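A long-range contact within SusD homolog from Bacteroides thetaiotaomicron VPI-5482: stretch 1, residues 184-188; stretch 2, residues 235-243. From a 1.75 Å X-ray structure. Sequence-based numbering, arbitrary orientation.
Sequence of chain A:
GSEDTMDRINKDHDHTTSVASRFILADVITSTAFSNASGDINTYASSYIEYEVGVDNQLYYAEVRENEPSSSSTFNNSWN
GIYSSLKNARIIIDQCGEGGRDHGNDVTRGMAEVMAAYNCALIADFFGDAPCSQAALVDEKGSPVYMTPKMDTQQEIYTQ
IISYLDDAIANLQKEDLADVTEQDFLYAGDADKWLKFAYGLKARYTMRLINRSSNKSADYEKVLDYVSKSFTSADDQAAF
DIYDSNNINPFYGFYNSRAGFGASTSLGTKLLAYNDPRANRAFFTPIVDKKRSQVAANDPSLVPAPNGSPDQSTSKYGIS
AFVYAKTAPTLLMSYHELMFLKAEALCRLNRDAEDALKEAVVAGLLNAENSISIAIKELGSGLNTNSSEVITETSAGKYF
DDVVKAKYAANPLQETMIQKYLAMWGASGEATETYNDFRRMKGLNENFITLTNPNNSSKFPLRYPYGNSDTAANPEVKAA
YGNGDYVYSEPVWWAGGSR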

# COMPACT_ATOMS: atom_id res chain seq x y z
N ASP A 184 -21.44 2.83 -2.13
CA ASP A 184 -20.21 3.35 -1.50
C ASP A 184 -19.70 2.32 -0.48
O ASP A 184 -20.06 2.32 0.70
CB ASP A 184 -20.47 4.68 -0.80
CG ASP A 184 -19.26 5.19 -0.06
OD1 ASP A 184 -18.17 4.56 -0.22
OD2 ASP A 184 -19.38 6.18 0.70
N PHE A 185 -18.91 1.40 -1.00
CA PHE A 185 -18.35 0.30 -0.21
C PHE A 185 -17.23 0.77 0.72
O PHE A 185 -16.71 -0.00 1.53
CB PHE A 185 -17.81 -0.82 -1.11
CG PHE A 185 -18.84 -1.47 -1.97
CD1 PHE A 185 -20.05 -1.88 -1.42
CD2 PHE A 185 -18.60 -1.70 -3.31
CE1 PHE A 185 -21.00 -2.48 -2.22
CE2 PHE A 185 -19.53 -2.30 -4.10
CZ PHE A 185 -20.73 -2.69 -3.57
N LEU A 186 -16.88 2.04 0.64
CA LEU A 186 -15.84 2.56 1.49
C LEU A 186 -16.47 3.17 2.73
O LEU A 186 -16.17 2.77 3.85
CB LEU A 186 -14.99 3.57 0.73
CG LEU A 186 -13.53 3.59 1.08
CD1 LEU A 186 -12.90 2.19 0.78
CD2 LEU A 186 -12.87 4.70 0.25
N TYR A 187 -17.41 4.09 2.53
CA TYR A 187 -17.97 4.85 3.64
C TYR A 187 -19.51 4.92 3.74
O TYR A 187 -20.05 5.66 4.56
CB TYR A 187 -17.40 6.25 3.65
CG TYR A 187 -15.93 6.36 4.01
CD1 TYR A 187 -15.45 5.94 5.23
CD2 TYR A 187 -15.05 6.96 3.15
CE1 TYR A 187 -14.13 6.12 5.58
CE2 TYR A 187 -13.74 7.15 3.48
CZ TYR A 187 -13.26 6.70 4.68
OH TYR A 187 -11.96 6.90 5.03
N ALA A 188 -20.21 4.14 2.94
CA ALA A 188 -21.67 4.06 3.05
C ALA A 188 -22.34 5.41 2.96
O ALA A 188 -23.34 5.70 3.66
CB ALA A 188 -22.06 3.34 4.35
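Stretch 2 (235-243) DDQAAFDIY

Stretch 2 lies along stretch 1 in a mixed contact: a single direct hydrogen bond at one end, an apolar patch at the other, and a row of waters joining the two backbones between them. The contact is modest in size, burying 391 Å² summed over both sides, and it brings together residues at least 49 positions apart in the sequence.

Stretch 1 forms no regular helix or strand. Its compact turn is held from within by Asp-184, whose OD1 accepts hydrogen bonds from Leu-186 N at 3.0 Å and Tyr-187 N at 2.9 Å, while Ala-188 N donates to Asp-184 O at 2.9 Å. Aspartate suits this position because its short carboxylate can reach the amides that follow it. The turn thereby presents Phe-185, Leu-186 and Tyr-187 to the partner. Stretch 2 leaves a 3-10 segment at Asp-235 and Asp-236, extends as a strand from Ala-238 to Phe-240, and continues as loop. The two run in opposite senses: Tyr-187 meets the beginning of stretch 2, Leu-186 its strand, and Phe-185 the residues toward its end. The nearest pair of CA atoms is that of Leu-186 and Phe-240, 5.3 Å apart.

At the first end, Tyr-187 OH donates a hydrogen bond to Asp-236 O at 2.7 Å. A tyrosine is long enough to carry its hydroxyl from the turn to this carbonyl, which lies at the edge of the ring, near its plane. The aromatic part of the same side chain packs against the small methyl of Ala-238, with Tyr-187 CZ 4.1 Å from Ala-238 CB. The small methyl lies close to the hydroxyl as well, with Tyr-187 OH 3.4 Å from Ala-238 CB.

Leu-186 occupies the middle. Its CA-to-CB bond points sideways, but the branched end comes nearer to the strand: CD2 is 4.3 Å from Ala-238 CB, and CD1 is 4.2 Å from Phe-240 CB and 3.6 Å from Ala-239 O. Ala-239 turns its own CB away, so it meets stretch 1 through its backbone.

Water completes this backbone contact. Water 1 lies 2.7 Å from Phe-185 O and accepts from Asp-241 N at 2.8 Å. Water 2 lies 2.7 Å from Leu-186 O and accepts from Ala-239 N at 2.9 Å, while water 3 lies between Leu-186 O and Ala-239 O, 2.7 Å from the former and 2.6 Å from the latter. Solvent thus links main chains that make no direct hydrogen bond to each other.

At the far end, the CA-to-CB bond of Phe-185 points toward stretch 2, and the side chain meets two apolar side chains. Its CB lies 3.6 Å from Phe-240 CE1, and Ile-242 places CD1 over one face of its ring, 4.1 Å from the ring centroid and 16° off the normal, a CH-pi contact. Isoleucine fits because its CG1 arm, extended by a t chi2, ends in a methyl that can rest on the flat aromatic surface.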

# COMPACT_ATOMS: atom_id res chain seq x y z
N ASP A 235 -11.40 4.12 13.02
CA ASP A 235 -12.77 4.03 12.56
C ASP A 235 -13.03 4.92 11.38
O ASP A 235 -13.98 4.72 10.63
CB ASP A 235 -13.75 4.31 13.69
CG ASP A 235 -13.76 3.22 14.71
OD1 ASP A 235 -13.38 2.08 14.33
OD2 ASP A 235 -14.14 3.49 15.87
N ASP A 236 -12.14 5.86 11.16
CA ASP A 236 -12.35 6.81 10.09
C ASP A 236 -11.60 6.37 8.86
O ASP A 236 -11.76 6.94 7.77
CB ASP A 236 -11.80 8.21 10.45
CG ASP A 236 -12.74 9.03 11.27
OD1 ASP A 236 -13.91 8.64 11.45
OD2 ASP A 236 -12.30 10.11 11.73
N GLN A 237 -10.72 5.38 9.06
CA GLN A 237 -9.77 5.05 7.98
C GLN A 237 -10.48 4.49 6.77
O GLN A 237 -11.60 4.02 6.85
CB GLN A 237 -8.64 4.13 8.47
CG GLN A 237 -9.06 2.67 8.60
CD GLN A 237 -8.11 1.84 9.39
OE1 GLN A 237 -6.96 2.23 9.61
NE2 GLN A 237 -8.60 0.68 9.88
N ALA A 238 -9.81 4.62 5.62
CA ALA A 238 -10.37 4.20 4.33
C ALA A 238 -10.14 2.71 4.11
O ALA A 238 -9.09 2.28 3.64
CB ALA A 238 -9.78 4.99 3.23
N ALA A 239 -11.15 1.96 4.53
CA ALA A 239 -11.12 0.52 4.51
C ALA A 239 -12.24 -0.04 3.67
O ALA A 239 -13.38 0.31 3.82
CB ALA A 239 -11.25 -0.02 5.92
N PHE A 240 -11.84 -0.93 2.79
CA PHE A 240 -12.77 -1.69 1.96
C PHE A 240 -12.93 -2.94 2.77
O PHE A 240 -12.04 -3.81 2.76
CB PHE A 240 -12.14 -1.97 0.61
CG PHE A 240 -13.03 -2.71 -0.33
CD1 PHE A 240 -14.08 -2.08 -0.95
CD2 PHE A 240 -12.76 -4.03 -0.66
CE1 PHE A 240 -14.90 -2.74 -1.83
CE2 PHE A 240 -13.58 -4.71 -1.56
CZ PHE A 240 -14.67 -4.06 -2.13
N ASP A 241 -14.06 -3.02 3.47
CA ASP A 241 -14.27 -4.04 4.46
C ASP A 241 -15.54 -4.83 4.18
O ASP A 241 -16.40 -4.92 5.03
CB ASP A 241 -14.36 -3.31 5.80
CG ASP A 241 -14.16 -4.22 7.01
OD1 ASP A 241 -13.78 -5.41 6.89
OD2 ASP A 241 -14.35 -3.71 8.13
N ILE A 242 -15.65 -5.37 2.98
CA ILE A 242 -16.85 -6.10 2.59
C ILE A 242 -16.54 -7.57 2.31
O ILE A 242 -17.36 -8.30 1.77
CB ILE A 242 -17.59 -5.44 1.37
CG1 ILE A 242 -16.82 -5.66 0.06
CG2 ILE A 242 -17.82 -3.95 1.63
CD1 ILE A 242 -17.53 -5.12 -1.21
N TYR A 243 -15.37 -8.00 2.73
CA TYR A 243 -14.99 -9.40 2.49
C TYR A 243 -15.79 -10.38 3.34
O TYR A 243 -16.21 -10.07 4.47
CB TYR A 243 -13.48 -9.63 2.68
CG TYR A 243 -12.66 -8.76 1.79
CD1 TYR A 243 -12.90 -8.72 0.42
CD2 TYR A 243 -11.63 -7.98 2.29
CE1 TYR A 243 -12.15 -7.91 -0.42
CE2 TYR A 243 -10.86 -7.17 1.47
CZ TYR A 243 -11.13 -7.13 0.11
OH TYR A 243 -10.37 -6.35 -0.72
O HOH W 1 -16.10 -1.12 3.89
O HOH W 2 -13.85 2.83 5.27
O HOH W 3 -15.41 0.73 5.42